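Local atomic coordinates of Rna-binding protein with serine-rich domain 1 (Homo sapiens, PDB entry 4A8X), a protein that binds RNA as an auxiliary component of the exon junction complex deposited on spliced mRNAs and joins the ASAP complex through its RNA recognition motif domain. Residues F25-P37 against Y49-A63. Sequence-based numbering, arbitrary orientation.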
ATOM      1  N   PHE A  25      -0.160  -8.985  14.057  1.00 17.01           N
ATOM      2  CA  PHE A  25       0.856  -9.523  14.952  1.00 21.16           C
ATOM      3  C   PHE A  25       0.260 -10.269  16.152  1.00 21.48           C
ATOM      4  O   PHE A  25       0.925 -11.086  16.806  1.00 20.46           O
ATOM      5  CB  PHE A  25       1.824  -8.407  15.326  1.00 18.30           C
ATOM      6  CG  PHE A  25       2.823  -8.163  14.230  1.00 18.98           C
ATOM      7  CD1 PHE A  25       3.965  -8.913  14.166  1.00 18.00           C
ATOM      8  CD2 PHE A  25       2.555  -7.253  13.210  1.00 17.33           C
ATOM      9  CE1 PHE A  25       4.876  -8.747  13.101  1.00 18.31           C
ATOM     10  CE2 PHE A  25       3.450  -7.091  12.147  1.00 19.19           C
ATOM     11  CZ  PHE A  25       4.618  -7.854  12.111  1.00 19.00           C
ATOM     12  N   SER A  26      -1.013 -10.026  16.394  1.00 19.91           N
ATOM     13  CA  SER A  26      -1.738 -10.785  17.416  1.00 24.96           C
ATOM     14  C   SER A  26      -1.819 -12.251  17.002  1.00 26.10           C
ATOM     15  O   SER A  26      -1.993 -13.139  17.852  1.00 26.69           O
ATOM     16  CB  SER A  26      -3.135 -10.211  17.629  1.00 23.84           C
ATOM     17  OG  SER A  26      -3.053  -9.037  18.426  1.00 24.84           O
ATOM     18  N   THR A  27      -1.679 -12.510  15.705  1.00 23.76           N
ATOM     19  CA  THR A  27      -1.505 -13.880  15.206  1.00 29.29           C
ATOM     20  C   THR A  27      -0.424 -14.635  16.006  1.00 27.38           C
ATOM     21  O   THR A  27      -0.488 -15.858  16.114  1.00 25.99           O
ATOM     22  CB  THR A  27      -1.098 -13.914  13.675  1.00 28.60           C
ATOM     23  OG1 THR A  27      -2.065 -13.206  12.898  1.00 31.51           O
ATOM     24  CG2 THR A  27      -1.038 -15.364  13.132  1.00 33.51           C
ATOM     25  N   TYR A  28       0.579 -13.916  16.520  1.00 22.31           N
ATOM     26  CA  TYR A  28       1.781 -14.566  17.048  1.00 25.03           C
ATOM     27  C   TYR A  28       1.853 -14.539  18.583  1.00 30.09           C
ATOM     28  O   TYR A  28       2.757 -15.136  19.164  1.00 28.03           O
ATOM     29  CB  TYR A  28       3.078 -14.007  16.384  1.00 23.58           C
ATOM     30  CG  TYR A  28       2.989 -14.156  14.896  1.00 24.36           C
ATOM     31  CD1 TYR A  28       3.098 -15.393  14.307  1.00 24.89           C
ATOM     32  CD2 TYR A  28       2.724 -13.057  14.064  1.00 25.31           C
ATOM     33  CE1 TYR A  28       2.968 -15.573  12.942  1.00 28.04           C
ATOM     34  CE2 TYR A  28       2.569 -13.234  12.684  1.00 23.94           C
ATOM     35  CZ  TYR A  28       2.714 -14.485  12.132  1.00 27.07           C
ATOM     36  OH  TYR A  28       2.573 -14.691  10.779  1.00 27.22           O
ATOM     37  N   GLY A  29       0.912 -13.856  19.235  1.00 29.79           N
ATOM     38  CA  GLY A  29       0.920 -13.810  20.682  1.00 31.70           C
ATOM     39  C   GLY A  29       0.130 -12.635  21.191  1.00 30.68           C
ATOM     40  O   GLY A  29      -0.438 -11.882  20.414  1.00 31.80           O
ATOM     41  N   LYS A  30       0.105 -12.490  22.505  1.00 30.90           N
ATOM     42  CA  LYS A  30      -0.598 -11.409  23.161  1.00 31.33           C
ATOM     43  C   LYS A  30       0.261 -10.149  23.164  1.00 29.87           C
ATOM     44  O   LYS A  30       1.378 -10.154  23.666  1.00 28.57           O
ATOM     45  CB  LYS A  30      -0.875 -11.773  24.616  1.00 41.64           C
ATOM     46  CG  LYS A  30      -1.811 -10.821  25.301  1.00 49.71           C
ATOM     47  CD  LYS A  30      -3.231 -10.963  24.769  1.00 56.50           C
ATOM     48  CE  LYS A  30      -4.170  -9.924  25.394  1.00 63.33           C
ATOM     49  NZ  LYS A  30      -5.599 -10.074  24.938  1.00 66.07           N
ATOM     50  N   ILE A  31      -0.293  -9.075  22.636  1.00 26.89           N
ATOM     51  CA  ILE A  31       0.427  -7.821  22.522  1.00 28.10           C
ATOM     52  C   ILE A  31       0.135  -6.976  23.757  1.00 31.93           C
ATOM     53  O   ILE A  31      -1.020  -6.758  24.124  1.00 34.44           O
ATOM     54  CB  ILE A  31       0.030  -7.067  21.252  1.00 25.24           C
ATOM     55  CG1 ILE A  31       0.439  -7.898  20.022  1.00 28.36           C
ATOM     56  CG2 ILE A  31       0.716  -5.728  21.242  1.00 23.08           C
ATOM     57  CD1 ILE A  31       0.149  -7.274  18.707  1.00 26.42           C
ATOM     58  N   LYS A  32       1.195  -6.527  24.413  1.00 27.70           N
ATOM     59  CA  LYS A  32       1.078  -5.732  25.631  1.00 35.52           C
ATOM     60  C   LYS A  32       1.203  -4.236  25.367  1.00 33.15           C
ATOM     61  O   LYS A  32       0.717  -3.429  26.158  1.00 30.66           O
ATOM     62  CB  LYS A  32       2.163  -6.177  26.605  1.00 41.00           C
ATOM     63  CG  LYS A  32       2.347  -5.253  27.780  1.00 52.49           C
ATOM     64  CD  LYS A  32       3.432  -5.766  28.734  1.00 58.52           C
ATOM     65  CE  LYS A  32       3.291  -5.129  30.111  1.00 63.55           C
ATOM     66  NZ  LYS A  32       3.930  -5.959  31.177  1.00 67.05           N
ATOM     67  N   MET A  33       1.871  -3.855  24.277  1.00 27.15           N
ATOM     68  CA  MET A  33       2.008  -2.439  23.919  1.00 31.75           C
ATOM     69  C   MET A  33       2.361  -2.291  22.442  1.00 30.78           C
ATOM     70  O   MET A  33       3.070  -3.145  21.895  1.00 27.59           O
ATOM     71  CB  MET A  33       3.093  -1.782  24.772  1.00 35.34           C
ATOM     72  CG  MET A  33       3.081  -0.268  24.718  1.00 40.78           C
ATOM     73  SD  MET A  33       2.072   0.500  26.037  1.00 53.50           S
ATOM     74  CE  MET A  33       2.668  -0.302  27.531  1.00 58.87           C
ATOM     75  N   ILE A  34       1.828  -1.243  21.796  1.00 25.89           N
ATOM     76  CA  ILE A  34       2.228  -0.867  20.444  1.00 27.04           C
ATOM     77  C   ILE A  34       2.595   0.615  20.376  1.00 30.82           C
ATOM     78  O   ILE A  34       1.963   1.469  21.022  1.00 32.65           O
ATOM     79  CB  ILE A  34       1.121  -1.120  19.408  1.00 28.32           C
ATOM     80  CG1 ILE A  34       0.654  -2.580  19.459  1.00 30.70           C
ATOM     81  CG2 ILE A  34       1.637  -0.811  18.010  1.00 25.63           C
ATOM     82  CD1 ILE A  34      -0.196  -2.980  18.278  1.00 25.37           C
ATOM     83  N   ASP A  35       3.635   0.927  19.609  1.00 29.65           N
ATOM     84  CA  ASP A  35       4.015   2.322  19.385  1.00 29.62           C
ATOM     85  C   ASP A  35       4.266   2.537  17.891  1.00 31.68           C
ATOM     86  O   ASP A  35       5.214   1.972  17.329  1.00 28.27           O
ATOM     87  CB  ASP A  35       5.266   2.650  20.185  1.00 34.33           C
ATOM     88  CG  ASP A  35       5.749   4.092  19.973  1.00 40.03           C
ATOM     89  OD1 ASP A  35       4.959   4.946  19.498  1.00 37.38           O
ATOM     90  OD2 ASP A  35       6.925   4.368  20.293  1.00 44.26           O
ATOM     91  N   MET A  36       3.396   3.320  17.256  1.00 27.87           N
ATOM     92  CA  MET A  36       3.467   3.599  15.840  1.00 30.52           C
ATOM     93  C   MET A  36       3.476   5.143  15.622  1.00 28.78           C
ATOM     94  O   MET A  36       2.441   5.774  15.442  1.00 30.10           O
ATOM     95  CB  MET A  36       2.280   2.930  15.150  1.00 29.16           C
ATOM     96  CG  MET A  36       2.299   2.942  13.642  1.00 33.67           C
ATOM     97  SD  MET A  36       1.334   1.516  13.009  1.00 36.67           S
ATOM     98  CE  MET A  36       1.375   1.864  11.264  1.00 33.67           C
ATOM     99  N   PRO A  37       4.670   5.741  15.637  1.00 25.72           N
ATOM    100  CA  PRO A  37       4.767   7.203  15.609  1.00 31.98           C
ATOM    101  C   PRO A  37       4.251   7.767  14.284  1.00 36.62           C
ATOM    102  O   PRO A  37       4.341   7.114  13.237  1.00 34.20           O
ATOM    103  CB  PRO A  37       6.264   7.462  15.771  1.00 34.56           C
ATOM    104  CG  PRO A  37       6.822   6.194  16.378  1.00 36.45           C
ATOM    105  CD  PRO A  37       5.986   5.103  15.804  1.00 32.51           C
ATOM    106  N   TYR A  49       6.985   2.677  10.439  1.00 20.88           N
ATOM    107  CA  TYR A  49       7.438   1.622  11.320  1.00 20.09           C
ATOM    108  C   TYR A  49       6.591   1.544  12.601  1.00 21.17           C
ATOM    109  O   TYR A  49       5.828   2.468  12.904  1.00 20.12           O
ATOM    110  CB  TYR A  49       8.898   1.815  11.653  1.00 20.84           C
ATOM    111  CG  TYR A  49       9.208   3.020  12.503  1.00 24.71           C
ATOM    112  CD1 TYR A  49       9.094   2.974  13.878  1.00 28.88           C
ATOM    113  CD2 TYR A  49       9.605   4.218  11.909  1.00 30.73           C
ATOM    114  CE1 TYR A  49       9.387   4.104  14.664  1.00 35.86           C
ATOM    115  CE2 TYR A  49       9.905   5.336  12.670  1.00 35.77           C
ATOM    116  CZ  TYR A  49       9.792   5.275  14.046  1.00 36.84           C
ATOM    117  OH  TYR A  49      10.083   6.395  14.784  1.00 35.90           O
ATOM    118  N   ALA A  50       6.723   0.424  13.325  1.00 18.70           N
ATOM    119  CA  ALA A  50       6.042   0.242  14.601  1.00 22.82           C
ATOM    120  C   ALA A  50       6.893  -0.592  15.561  1.00 24.77           C
ATOM    121  O   ALA A  50       7.687  -1.431  15.131  1.00 24.29           O
ATOM    122  CB  ALA A  50       4.692  -0.445  14.400  1.00 21.74           C
ATOM    123  N   TYR A  51       6.727  -0.359  16.863  1.00 22.14           N
ATOM    124  CA  TYR A  51       7.253  -1.306  17.845  1.00 23.58           C
ATOM    125  C   TYR A  51       6.086  -2.098  18.416  1.00 27.09           C
ATOM    126  O   TYR A  51       5.007  -1.542  18.701  1.00 30.54           O
ATOM    127  CB  TYR A  51       7.991  -0.598  18.966  1.00 24.07           C
ATOM    128  CG  TYR A  51       9.210   0.158  18.543  1.00 28.33           C
ATOM    129  CD1 TYR A  51      10.465  -0.439  18.587  1.00 30.21           C
ATOM    130  CD2 TYR A  51       9.122   1.472  18.120  1.00 31.88           C
ATOM    131  CE1 TYR A  51      11.612   0.268  18.221  1.00 34.94           C
ATOM    132  CE2 TYR A  51      10.273   2.199  17.763  1.00 38.47           C
ATOM    133  CZ  TYR A  51      11.510   1.569  17.816  1.00 38.12           C
ATOM    134  OH  TYR A  51      12.654   2.232  17.456  1.00 37.27           O
ATOM    135  N   VAL A  52       6.290  -3.402  18.551  1.00 22.12           N
ATOM    136  CA  VAL A  52       5.295  -4.277  19.160  1.00 22.93           C
ATOM    137  C   VAL A  52       5.937  -5.066  20.321  1.00 25.32           C
ATOM    138  O   VAL A  52       6.966  -5.728  20.144  1.00 21.52           O
ATOM    139  CB  VAL A  52       4.674  -5.233  18.109  1.00 26.90           C
ATOM    140  CG1 VAL A  52       3.693  -6.178  18.761  1.00 27.65           C
ATOM    141  CG2 VAL A  52       3.956  -4.408  17.002  1.00 27.27           C
ATOM    142  N   GLU A  53       5.339  -4.979  21.503  1.00 24.36           N
ATOM    143  CA  GLU A  53       5.852  -5.711  22.662  1.00 28.01           C
ATOM    144  C   GLU A  53       4.876  -6.803  23.032  1.00 26.68           C
ATOM    145  O   GLU A  53       3.695  -6.530  23.252  1.00 25.54           O
ATOM    146  CB  GLU A  53       6.076  -4.771  23.851  1.00 27.26           C
ATOM    147  CG  GLU A  53       6.468  -5.525  25.095  1.00 48.86           C
ATOM    148  CD  GLU A  53       6.900  -4.626  26.224  1.00 52.76           C
ATOM    149  OE1 GLU A  53       6.022  -4.189  26.997  1.00 53.06           O
ATOM    150  OE2 GLU A  53       8.122  -4.380  26.347  1.00 55.34           O
ATOM    151  N   PHE A  54       5.380  -8.034  23.096  1.00 23.92           N
ATOM    152  CA  PHE A  54       4.567  -9.191  23.425  1.00 24.35           C
ATOM    153  C   PHE A  54       4.693  -9.500  24.914  1.00 27.10           C
ATOM    154  O   PHE A  54       5.543  -8.940  25.611  1.00 30.19           O
ATOM    155  CB  PHE A  54       4.990 -10.402  22.615  1.00 23.57           C
ATOM    156  CG  PHE A  54       4.694 -10.283  21.150  1.00 24.31           C
ATOM    157  CD1 PHE A  54       3.426 -10.629  20.653  1.00 25.23           C
ATOM    158  CD2 PHE A  54       5.668  -9.824  20.264  1.00 22.46           C
ATOM    159  CE1 PHE A  54       3.143 -10.524  19.299  1.00 22.28           C
ATOM    160  CE2 PHE A  54       5.386  -9.678  18.893  1.00 23.77           C
ATOM    161  CZ  PHE A  54       4.108 -10.042  18.405  1.00 19.22           C
ATOM    162  N   GLU A  55       3.836 -10.394  25.383  1.00 26.49           N
ATOM    163  CA  GLU A  55       3.832 -10.823  26.766  1.00 28.86           C
ATOM    164  C   GLU A  55       5.034 -11.705  27.121  1.00 35.53           C
ATOM    165  O   GLU A  55       5.496 -11.711  28.276  1.00 35.28           O
ATOM    166  CB  GLU A  55       2.515 -11.569  27.034  1.00 39.65           C
ATOM    167  CG  GLU A  55       2.352 -11.972  28.453  1.00 48.55           C
ATOM    168  CD  GLU A  55       1.088 -12.790  28.711  1.00 51.80           C
ATOM    169  OE1 GLU A  55       0.483 -13.341  27.741  1.00 49.33           O
ATOM    170  OE2 GLU A  55       0.712 -12.867  29.903  1.00 57.74           O
ATOM    171  N   ASN A  56       5.527 -12.485  26.168  1.00 33.48           N
ATOM    172  CA  ASN A  56       6.664 -13.350  26.483  1.00 33.64           C
ATOM    173  C   ASN A  56       7.600 -13.542  25.305  1.00 27.43           C
ATOM    174  O   ASN A  56       7.225 -13.335  24.157  1.00 29.46           O
ATOM    175  CB  ASN A  56       6.195 -14.706  27.093  1.00 41.64           C
ATOM    176  CG  ASN A  56       5.620 -15.653  26.063  1.00 39.22           C
ATOM    177  OD1 ASN A  56       6.277 -15.964  25.075  1.00 38.62           O
ATOM    178  ND2 ASN A  56       4.402 -16.143  26.301  1.00 37.52           N
ATOM    179  N   PRO A  57       8.856 -13.864  25.585  1.00 29.64           N
ATOM    180  CA  PRO A  57       9.873 -13.984  24.541  1.00 30.63           C
ATOM    181  C   PRO A  57       9.560 -15.009  23.466  1.00 28.30           C
ATOM    182  O   PRO A  57       9.985 -14.811  22.338  1.00 29.45           O
ATOM    183  CB  PRO A  57      11.123 -14.430  25.311  1.00 34.12           C
ATOM    184  CG  PRO A  57      10.882 -14.018  26.712  1.00 39.99           C
ATOM    185  CD  PRO A  57       9.403 -14.153  26.921  1.00 39.42           C
ATOM    186  N   ASP A  58       8.877 -16.098  23.805  1.00 29.04           N
ATOM    187  CA  ASP A  58       8.527 -17.119  22.817  1.00 28.98           C
ATOM    188  C   ASP A  58       7.651 -16.505  21.712  1.00 27.81           C
ATOM    189  O   ASP A  58       7.824 -16.773  20.546  1.00 29.79           O
ATOM    190  CB  ASP A  58       7.793 -18.264  23.516  1.00 30.67           C
ATOM    191  CG  ASP A  58       8.678 -18.977  24.548  1.00 43.33           C
ATOM    192  OD1 ASP A  58       9.875 -19.156  24.257  1.00 41.08           O
ATOM    193  OD2 ASP A  58       8.195 -19.350  25.636  1.00 47.17           O
ATOM    194  N   GLU A  59       6.706 -15.683  22.100  1.00 26.51           N
ATOM    195  CA  GLU A  59       5.842 -15.019  21.140  1.00 25.40           C
ATOM    196  C   GLU A  59       6.638 -14.077  20.209  1.00 28.46           C
ATOM    197  O   GLU A  59       6.491 -14.125  18.977  1.00 23.75           O
ATOM    198  CB  GLU A  59       4.799 -14.222  21.903  1.00 27.05           C
ATOM    199  CG  GLU A  59       3.688 -15.059  22.497  1.00 31.73           C
ATOM    200  CD  GLU A  59       2.947 -14.288  23.554  1.00 36.54           C
ATOM    201  OE1 GLU A  59       3.561 -13.380  24.150  1.00 38.75           O
ATOM    202  OE2 GLU A  59       1.752 -14.555  23.773  1.00 36.30           O
ATOM    203  N   ALA A  60       7.485 -13.227  20.796  1.00 25.20           N
ATOM    204  CA  ALA A  60       8.324 -12.328  19.988  1.00 25.17           C
ATOM    205  C   ALA A  60       9.208 -13.094  19.004  1.00 26.33           C
ATOM    206  O   ALA A  60       9.323 -12.723  17.813  1.00 22.10           O
ATOM    207  CB  ALA A  60       9.165 -11.405  20.887  1.00 27.76           C
ATOM    208  N   GLU A  61       9.837 -14.160  19.486  1.00 26.42           N
ATOM    209  CA  GLU A  61      10.593 -15.067  18.626  1.00 27.35           C
ATOM    210  C   GLU A  61       9.745 -15.587  17.457  1.00 25.64           C
ATOM    211  O   GLU A  61      10.210 -15.635  16.309  1.00 25.55           O
ATOM    212  CB  GLU A  61      11.054 -16.280  19.451  1.00 24.75           C
ATOM    213  CG  GLU A  61      12.167 -17.048  18.839  1.00 39.21           C
ATOM    214  CD  GLU A  61      12.868 -17.914  19.891  0.50 39.88           C
ATOM    215  OE1 GLU A  61      13.712 -17.381  20.644  0.50 38.14           O
ATOM    216  OE2 GLU A  61      12.544 -19.110  19.989  0.50 41.96           O
ATOM    217  N   LYS A  62       8.518 -15.978  17.757  1.00 27.68           N
ATOM    218  CA  LYS A  62       7.600 -16.516  16.746  1.00 27.97           C
ATOM    219  C   LYS A  62       7.278 -15.469  15.695  1.00 24.87           C
ATOM    220  O   LYS A  62       7.241 -15.767  14.481  1.00 21.44           O
ATOM    221  CB  LYS A  62       6.293 -16.977  17.372  1.00 29.82           C
ATOM    222  CG  LYS A  62       5.473 -17.906  16.448  1.00 32.76           C
ATOM    223  CD  LYS A  62       4.180 -18.383  17.107  1.00 34.54           C
ATOM    224  CE  LYS A  62       3.263 -19.080  16.085  1.00 38.35           C
ATOM    225  NZ  LYS A  62       2.037 -19.677  16.721  1.00 39.96           N
ATOM    226  N   ALA A  63       7.016 -14.261  16.166  1.00 25.30           N
ATOM    227  CA  ALA A  63       6.715 -13.157  15.244  1.00 23.51           C
ATOM    228  C   ALA A  63       7.894 -12.881  14.332  1.00 21.88           C
ATOM    229  O   ALA A  63       7.734 -12.687  13.120  1.00 22.26           O
ATOM    230  CB  ALA A  63       6.353 -11.902  15.995  1.00 18.70           C
TER
HETATM  231  O   HOH W   1       0.279 -18.024  17.923  1.00 43.05           O
HETATM  232  O   HOH W   2       5.397   5.056  12.358  1.00 29.63           O
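The carbonyl oxygen of E53 takes two backbone donors from the opposite strand: K32 N at 2.8 Å, and M33 N in a weak bond at 3.4 Å. Two consecutive residues facing one define a classic beta bulge, and the register moves by one between I31–F54 and M33–E53. At the bulge E53 N returns a nearly straight bond (174°) to M33 O; past it D35 and Y51 pair through both backbone bonds. Just before strand 31-35, the carboxylate of E59 joins loop to helix. Its OE2 receives K30 N at 2.9 Å, the donor lying above the carboxylate plane (67° out of it), while OE1 receives N56 N and completes a capping box with the E59 N to N56 OD1 bond. With alanine at E59, K30 N and N56 N would probably lose these acceptors, and only half of the capping box would remain. G29 has positive phi; a side chain there would collide with E59 CG and with the carbonyl oxygen of Y28. Beside it the F54 ring, its CG anti to the carbonyl carbon (chi1 -68°), turns CE1 edge-on to F25 O at 3.4 Å; V52 CG1 lies over one face, offset toward the rim, and I31 CD1 meets that methyl at 3.7 Å. In this RRM fold, strand 31-39, outermost within this chain, pairs with 46-54, which continues the sheet to strand 6-10, while helices 18-26 and 57-67 pack on the sheet face bearing V52.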